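Long-range contacts in putative diflavin flavoprotein A 3 (Synechocystis sp., PDB 6H0C), which probably passes electrons from NADH to oxygen, reducing it to water, and is represented here by its flavodiiron core of metallo-beta-lactamase-like and flavodoxin-like domains: residues 46-51 / 75-80; 103-108 / 128-133. All coordinates share one frame; numbering follows the deposited sequence.

Contact 1. Residues 46-51 / 75-80; sequences ADKIAL and SLDYVI
K48 lays its aliphatic chain against the Y78 ring, its CD reaching the ring at the edge, near the ring plane, 3.6 Å from CE2. The last torsion of the chain is bent (chi4 -53°), placing NZ 3.8 Å from D77 OD1, a long salt bridge; the two side chains cross at about a right angle. The other carboxylate oxygen does more: D77 OD2 takes the backbone N-H of I49 through its anti lone pair (2.8 Å). D77 N gives a weak bond to I49 O, which also accepts Y78 N in its carbonyl plane (2.9 Å). Regular parallel pairing follows, L51 N to Y78 O (2.9 Å) and I80 N to L51 O (2.8 Å), pairing the two strands of the beta-alpha-beta unit made by strand 49-52, helix 60-70 and strand 78-80. L76 CD1 packs on I49 CG2 (3.7 Å) and on L51 CB, on the side of the sheet where L51 and V79 meet helix 86-98. A50 CB touches Y78 CB and I80 CD1 on the other face, where I80 also meets strand 143-148. D77 thus stands in for a strand acceptor where the parallel pairing begins, and the nearby lysine charge would probably help keep its carboxylate ionised.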
ATOM      1  N   ALA A  46      -7.786  -9.910  25.724  1.00 32.13           N
ATOM      2  CA  ALA A  46      -8.943  -9.864  26.609  1.00 33.47           C
ATOM      3  C   ALA A  46      -9.403 -11.280  26.861  1.00 35.88           C
ATOM      4  O   ALA A  46      -8.569 -12.157  27.080  1.00 38.84           O
ATOM      5  CB  ALA A  46     -10.050  -9.036  26.007  1.00 35.12           C
ATOM      6  N   ASP A  47     -10.716 -11.512  26.817  1.00 36.61           N
ATOM      7  CA  ASP A  47     -11.239 -12.879  26.876  1.00 37.23           C
ATOM      8  C   ASP A  47     -10.671 -13.698  25.726  1.00 38.63           C
ATOM      9  O   ASP A  47     -10.370 -14.886  25.874  1.00 38.85           O
ATOM     10  CB  ASP A  47     -12.763 -12.896  26.827  1.00 40.25           C
ATOM     11  CG  ASP A  47     -13.390 -12.228  28.029  1.00 44.20           C
ATOM     12  OD1 ASP A  47     -12.700 -12.064  29.062  1.00 45.26           O
ATOM     13  OD2 ASP A  47     -14.580 -11.866  27.933  1.00 50.82           O
ATOM     14  N   LYS A  48     -10.533 -13.053  24.572  1.00 32.85           N
ATOM     15  CA  LYS A  48      -9.813 -13.648  23.465  1.00 34.51           C
ATOM     16  C   LYS A  48      -8.608 -12.785  23.135  1.00 32.72           C
ATOM     17  O   LYS A  48      -8.558 -11.613  23.500  1.00 35.71           O
ATOM     18  CB  LYS A  48     -10.732 -13.829  22.265  1.00 36.24           C
ATOM     19  CG  LYS A  48     -11.756 -14.913  22.526  1.00 41.50           C
ATOM     20  CD  LYS A  48     -12.446 -15.394  21.286  1.00 48.50           C
ATOM     21  CE  LYS A  48     -13.213 -16.652  21.606  1.00 53.47           C
ATOM     22  NZ  LYS A  48     -12.300 -17.630  22.258  1.00 58.66           N
ATOM     23  N   ILE A  49      -7.626 -13.383  22.472  1.00 31.02           N
ATOM     24  CA  ILE A  49      -6.372 -12.702  22.186  1.00 32.56           C
ATOM     25  C   ILE A  49      -6.192 -12.540  20.690  1.00 30.65           C
ATOM     26  O   ILE A  49      -6.259 -13.517  19.941  1.00 31.20           O
ATOM     27  CB  ILE A  49      -5.174 -13.468  22.766  1.00 32.37           C
ATOM     28  CG1 ILE A  49      -5.340 -13.609  24.281  1.00 35.86           C
ATOM     29  CG2 ILE A  49      -3.870 -12.773  22.402  1.00 28.50           C
ATOM     30  CD1 ILE A  49      -4.251 -14.411  24.938  1.00 41.88           C
ATOM     31  N   ALA A  50      -5.971 -11.301  20.260  1.00 28.92           N
ATOM     32  CA  ALA A  50      -5.802 -11.000  18.838  1.00 30.36           C
ATOM     33  C   ALA A  50      -4.501 -10.262  18.604  1.00 26.68           C
ATOM     34  O   ALA A  50      -4.147  -9.353  19.362  1.00 27.66           O
ATOM     35  CB  ALA A  50      -6.970 -10.181  18.312  1.00 28.11           C
ATOM     36  N   LEU A  51      -3.794 -10.670  17.555  1.00 22.99           N
ATOM     37  CA  LEU A  51      -2.569 -10.009  17.131  1.00 24.47           C
ATOM     38  C   LEU A  51      -2.780  -9.373  15.760  1.00 29.88           C
ATOM     39  O   LEU A  51      -3.134 -10.071  14.802  1.00 29.51           O
ATOM     40  CB  LEU A  51      -1.402 -11.001  17.074  1.00 25.62           C
ATOM     41  CG  LEU A  51      -0.088 -10.431  16.533  1.00 23.82           C
ATOM     42  CD1 LEU A  51       0.460  -9.371  17.473  1.00 25.75           C
ATOM     43  CD2 LEU A  51       0.932 -11.533  16.312  1.00 24.37           C
ATOM     44  N   SER A  75      -1.978 -19.647  22.961  1.00 34.88           N
ATOM     45  CA  SER A  75      -3.159 -18.952  23.469  1.00 35.41           C
ATOM     46  C   SER A  75      -3.650 -17.876  22.503  1.00 37.47           C
ATOM     47  O   SER A  75      -4.665 -17.221  22.750  1.00 38.77           O
ATOM     48  CB  SER A  75      -2.865 -18.325  24.829  1.00 35.05           C
ATOM     49  OG  SER A  75      -1.838 -17.355  24.716  1.00 43.63           O
ATOM     50  N   LEU A  76      -2.923 -17.696  21.406  1.00 35.79           N
ATOM     51  CA  LEU A  76      -3.319 -16.744  20.378  1.00 36.48           C
ATOM     52  C   LEU A  76      -4.589 -17.199  19.657  1.00 34.62           C
ATOM     53  O   LEU A  76      -4.588 -18.214  18.966  1.00 37.62           O
ATOM     54  CB  LEU A  76      -2.187 -16.552  19.371  1.00 33.01           C
ATOM     55  CG  LEU A  76      -2.343 -15.357  18.439  1.00 29.76           C
ATOM     56  CD1 LEU A  76      -2.423 -14.064  19.249  1.00 26.82           C
ATOM     57  CD2 LEU A  76      -1.173 -15.320  17.479  1.00 37.23           C
ATOM     58  N   ASP A  77      -5.669 -16.441  19.812  1.00 32.28           N
ATOM     59  CA  ASP A  77      -6.933 -16.783  19.167  1.00 32.90           C
ATOM     60  C   ASP A  77      -7.020 -16.287  17.729  1.00 38.96           C
ATOM     61  O   ASP A  77      -7.536 -16.994  16.854  1.00 33.98           O
ATOM     62  CB  ASP A  77      -8.113 -16.216  19.957  1.00 32.93           C
ATOM     63  CG  ASP A  77      -8.263 -16.862  21.316  1.00 37.80           C
ATOM     64  OD1 ASP A  77      -8.607 -18.059  21.363  1.00 43.17           O
ATOM     65  OD2 ASP A  77      -8.047 -16.173  22.336  1.00 36.50           O
ATOM     66  N   TYR A  78      -6.532 -15.068  17.487  1.00 34.24           N
ATOM     67  CA  TYR A  78      -6.708 -14.437  16.181  1.00 31.56           C
ATOM     68  C   TYR A  78      -5.465 -13.754  15.670  1.00 30.92           C
ATOM     69  O   TYR A  78      -4.721 -13.133  16.442  1.00 31.83           O
ATOM     70  CB  TYR A  78      -7.840 -13.408  16.222  1.00 30.06           C
ATOM     71  CG  TYR A  78      -9.179 -14.001  16.586  1.00 32.53           C
ATOM     72  CD1 TYR A  78      -9.883 -14.790  15.677  1.00 32.20           C
ATOM     73  CD2 TYR A  78      -9.743 -13.769  17.835  1.00 30.62           C
ATOM     74  CE1 TYR A  78     -11.106 -15.336  16.007  1.00 31.72           C
ATOM     75  CE2 TYR A  78     -10.964 -14.309  18.172  1.00 34.24           C
ATOM     76  CZ  TYR A  78     -11.641 -15.090  17.254  1.00 35.31           C
ATOM     77  OH  TYR A  78     -12.862 -15.624  17.589  1.00 41.12           O
ATOM     78  N   VAL A  79      -5.252 -13.865  14.361  1.00 27.31           N
ATOM     79  CA  VAL A  79      -4.294 -13.005  13.687  1.00 28.59           C
ATOM     80  C   VAL A  79      -5.042 -12.140  12.666  1.00 28.36           C
ATOM     81  O   VAL A  79      -5.610 -12.639  11.688  1.00 26.81           O
ATOM     82  CB  VAL A  79      -3.160 -13.809  13.021  1.00 26.83           C
ATOM     83  CG1 VAL A  79      -2.198 -12.858  12.314  1.00 27.11           C
ATOM     84  CG2 VAL A  79      -2.416 -14.612  14.066  1.00 23.17           C
ATOM     85  N   ILE A  80      -5.054 -10.834  12.925  1.00 23.41           N
ATOM     86  CA  ILE A  80      -5.803  -9.896  12.111  1.00 23.64           C
ATOM     87  C   ILE A  80      -4.855  -9.193  11.142  1.00 26.91           C
ATOM     88  O   ILE A  80      -3.831  -8.637  11.559  1.00 27.76           O
ATOM     89  CB  ILE A  80      -6.541  -8.866  12.997  1.00 24.39           C
ATOM     90  CG1 ILE A  80      -7.453  -9.586  13.987  1.00 24.42           C
ATOM     91  CG2 ILE A  80      -7.350  -7.899  12.150  1.00 25.28           C
ATOM     92  CD1 ILE A  80      -8.232  -8.641  14.887  1.00 24.70           C
TER

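Contact 2. Residues 103-108 / 128-133; sequences TIICSN and QVMKGN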
ATOM      1  N   THR A 103      -7.056 -18.326  14.276  1.00 31.30           N
ATOM      2  CA  THR A 103      -7.807 -18.065  13.055  1.00 31.69           C
ATOM      3  C   THR A 103      -7.339 -16.771  12.393  1.00 36.21           C
ATOM      4  O   THR A 103      -7.119 -15.760  13.065  1.00 30.35           O
ATOM      5  CB  THR A 103      -9.301 -17.966  13.338  1.00 31.95           C
ATOM      6  OG1 THR A 103      -9.757 -19.221  13.849  1.00 36.49           O
ATOM      7  CG2 THR A 103     -10.061 -17.643  12.069  1.00 35.09           C
ATOM      8  N   ILE A 104      -7.178 -16.803  11.074  1.00 33.37           N
ATOM      9  CA  ILE A 104      -6.809 -15.601  10.345  1.00 29.64           C
ATOM     10  C   ILE A 104      -8.040 -14.731  10.085  1.00 32.63           C
ATOM     11  O   ILE A 104      -9.073 -15.213   9.619  1.00 34.43           O
ATOM     12  CB  ILE A 104      -6.127 -15.936   9.010  1.00 30.33           C
ATOM     13  CG1 ILE A 104      -4.794 -16.648   9.260  1.00 31.17           C
ATOM     14  CG2 ILE A 104      -5.925 -14.659   8.187  1.00 27.03           C
ATOM     15  CD1 ILE A 104      -4.442 -17.702   8.219  1.00 33.66           C
ATOM     16  N   ILE A 105      -7.917 -13.447  10.400  1.00 28.28           N
ATOM     17  CA  ILE A 105      -8.974 -12.472  10.163  1.00 28.24           C
ATOM     18  C   ILE A 105      -8.523 -11.455   9.113  1.00 30.67           C
ATOM     19  O   ILE A 105      -7.494 -10.790   9.293  1.00 28.48           O
ATOM     20  CB  ILE A 105      -9.345 -11.720  11.459  1.00 27.15           C
ATOM     21  CG1 ILE A 105      -9.725 -12.706  12.562  1.00 26.57           C
ATOM     22  CG2 ILE A 105     -10.449 -10.712  11.191  1.00 24.02           C
ATOM     23  CD1 ILE A 105     -10.909 -13.581  12.210  1.00 30.52           C
ATOM     24  N   CYS A 106      -9.281 -11.319   8.028  1.00 26.75           N
ATOM     25  CA  CYS A 106      -8.875 -10.408   6.958  1.00 27.27           C
ATOM     26  C   CYS A 106      -9.999 -10.118   5.961  1.00 28.85           C
ATOM     27  O   CYS A 106     -11.081 -10.689   6.044  1.00 32.49           O
ATOM     28  CB  CYS A 106      -7.660 -10.983   6.218  1.00 25.39           C
ATOM     29  SG  CYS A 106      -8.004 -12.511   5.303  1.00 31.90           S
ATOM     30  N   SER A 107      -9.733  -9.230   5.013  1.00 26.85           N
ATOM     31  CA  SER A 107     -10.722  -8.892   4.002  1.00 26.65           C
ATOM     32  C   SER A 107     -10.806  -9.981   2.941  1.00 31.57           C
ATOM     33  O   SER A 107      -9.980 -10.898   2.892  1.00 30.09           O
ATOM     34  CB  SER A 107     -10.384  -7.559   3.343  1.00 26.00           C
ATOM     35  OG  SER A 107      -9.347  -7.741   2.393  1.00 28.63           O
ATOM     36  N   ASN A 108     -11.807  -9.876   2.082  1.00 31.21           N
ATOM     37  CA  ASN A 108     -11.996 -10.884   1.056  1.00 35.21           C
ATOM     38  C   ASN A 108     -10.874 -10.891   0.020  1.00 32.15           C
ATOM     39  O   ASN A 108     -10.370 -11.963  -0.331  1.00 32.05           O
ATOM     40  CB  ASN A 108     -13.339 -10.695   0.364  1.00 37.29           C
ATOM     41  CG  ASN A 108     -13.664 -11.837  -0.554  1.00 48.19           C
ATOM     42  OD1 ASN A 108     -14.006 -12.924  -0.096  1.00 54.30           O
ATOM     43  ND2 ASN A 108     -13.535 -11.613  -1.857  1.00 48.32           N
ATOM     44  N   GLN A 128     -11.240 -16.385   8.460  1.00 32.34           N
ATOM     45  CA  GLN A 128     -12.569 -15.804   8.558  1.00 33.43           C
ATOM     46  C   GLN A 128     -12.566 -14.437   7.879  1.00 38.33           C
ATOM     47  O   GLN A 128     -11.904 -13.501   8.339  1.00 37.87           O
ATOM     48  CB  GLN A 128     -13.014 -15.695  10.015  1.00 35.47           C
ATOM     49  CG  GLN A 128     -14.447 -15.196  10.190  1.00 45.67           C
ATOM     50  CD  GLN A 128     -14.887 -15.163  11.650  1.00 56.48           C
ATOM     51  OE1 GLN A 128     -14.373 -15.910  12.490  1.00 56.62           O
ATOM     52  NE2 GLN A 128     -15.838 -14.287  11.958  1.00 58.62           N
ATOM     53  N   VAL A 129     -13.295 -14.332   6.772  1.00 36.22           N
ATOM     54  CA  VAL A 129     -13.358 -13.096   6.002  1.00 32.93           C
ATOM     55  C   VAL A 129     -14.267 -12.055   6.655  1.00 34.14           C
ATOM     56  O   VAL A 129     -15.372 -12.360   7.097  1.00 34.56           O
ATOM     57  CB  VAL A 129     -13.844 -13.367   4.575  1.00 33.95           C
ATOM     58  CG1 VAL A 129     -14.019 -12.071   3.823  1.00 34.29           C
ATOM     59  CG2 VAL A 129     -12.856 -14.272   3.859  1.00 35.71           C
ATOM     60  N   MET A 130     -13.790 -10.819   6.714  1.00 30.22           N
ATOM     61  CA  MET A 130     -14.574  -9.730   7.278  1.00 31.22           C
ATOM     62  C   MET A 130     -14.941  -8.688   6.214  1.00 33.28           C
ATOM     63  O   MET A 130     -14.120  -8.292   5.375  1.00 30.04           O
ATOM     64  CB  MET A 130     -13.820  -9.072   8.438  1.00 29.57           C
ATOM     65  CG  MET A 130     -13.579  -9.991   9.641  1.00 28.76           C
ATOM     66  SD  MET A 130     -15.114 -10.493  10.468  1.00 41.93           S
ATOM     67  CE  MET A 130     -14.482 -11.151  12.014  1.00 36.45           C
ATOM     68  N   LYS A 131     -16.202  -8.273   6.262  1.00 32.65           N
ATOM     69  CA  LYS A 131     -16.770  -7.285   5.363  1.00 32.58           C
ATOM     70  C   LYS A 131     -17.141  -6.056   6.195  1.00 32.81           C
ATOM     71  O   LYS A 131     -17.093  -6.100   7.426  1.00 31.28           O
ATOM     72  CB  LYS A 131     -17.993  -7.873   4.644  1.00 36.78           C
ATOM     73  CG  LYS A 131     -18.742  -6.915   3.738  1.00 60.66           C
ATOM     74  CD  LYS A 131     -19.944  -7.594   3.074  1.00 74.58           C
ATOM     75  CE  LYS A 131     -20.591  -6.692   2.018  1.00 80.82           C
ATOM     76  NZ  LYS A 131     -21.764  -7.352   1.361  1.00 85.15           N
ATOM     77  N   GLY A 132     -17.502  -4.965   5.532  1.00 35.31           N
ATOM     78  CA  GLY A 132     -17.859  -3.742   6.230  1.00 34.58           C
ATOM     79  C   GLY A 132     -18.952  -3.970   7.252  1.00 35.51           C
ATOM     80  O   GLY A 132     -19.968  -4.588   6.948  1.00 37.42           O
ATOM     81  N   ASN A 133     -18.718  -3.488   8.470  1.00 36.59           N
ATOM     82  CA  ASN A 133     -19.674  -3.573   9.579  1.00 41.66           C
ATOM     83  C   ASN A 133     -19.811  -4.969  10.198  1.00 43.15           C
ATOM     84  O   ASN A 133     -20.709  -5.196  11.010  1.00 46.18           O
ATOM     85  CB  ASN A 133     -21.048  -3.065   9.134  1.00 47.21           C
ATOM     86  CG  ASN A 133     -21.012  -1.607   8.696  1.00 61.10           C
ATOM     87  OD1 ASN A 133     -20.336  -0.778   9.307  1.00 67.19           O
ATOM     88  ND2 ASN A 133     -21.734  -1.292   7.627  1.00 67.95           N
TER
HETATM   89  O   HOH W   1     -13.911  -8.037   2.828  1.00 32.60           O
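A parallel beta-alpha-beta unit of the metallo-beta-lactamase-like domain, strand 103-106, helix 108-117 and strand 127-129, brings I105 beside Q128 and M130. I105 CD1 lies 3.7 Å from Q128 CB, the two side chains running side by side in the same direction. I105 CG2, anti to the backbone N, meets M130 CG at 3.6 Å; the methionine chain bends at chi2 (-65°), which turns SD, and M130 CE also comes near I105 CG2. F146 of strand 143-148, in the domain's other sheet, packs on both I105 and M130. Between the backbones, Q128 N points almost straight at I104 O (2.7 Å), C106 N makes a weak bond to Q128 O, and M130 N closes on C106 O (2.8 Å). That oxygen is also approached by V129 CA, in a CA-H...O contact of 3.3 Å. V129 CG1 lies 3.6 Å from N108 N and also touches N108 CB; on the same face, A111 of helix 108-117 meets C106 and V129. Beyond the paired strands a water takes over: it accepts from N108 N and donates to M130 O (2.6 Å). S107 is the N-cap of the helix, its OG bonded to A110 N and to G156 O. The cap thus satisfies a backbone N-H at the helix start, while the water serves one backbone group of each segment and carries the link between them past their last direct hydrogen bond.

How the contacts relate
Contacts 1 and 2 pair strands 49-52 with 78-80 and 103-106 with 127-129 in one mixed sheet, and both close beta-alpha-beta units. Strands 78-80 and 103-106 are neighbours, so the contacts meet directly: V79 O and I105 N lie 2.8 Å apart, a probable hydrogen bond, and the side chains of Y78 and I80 pack on I105. Each is partly buried; in contact 1 the K48/D77 end is the more open, in contact 2 exposure rises at both ends. In 46-51 / 75-80 polar chemistry sits where the strands enter, through a carboxylate and a lysine; in 103-108 / 128-133 it sits where they leave, through water and a helix cap. Contact 2 lies at the outermost strand within the chain, contact 1 farther inside the sheet.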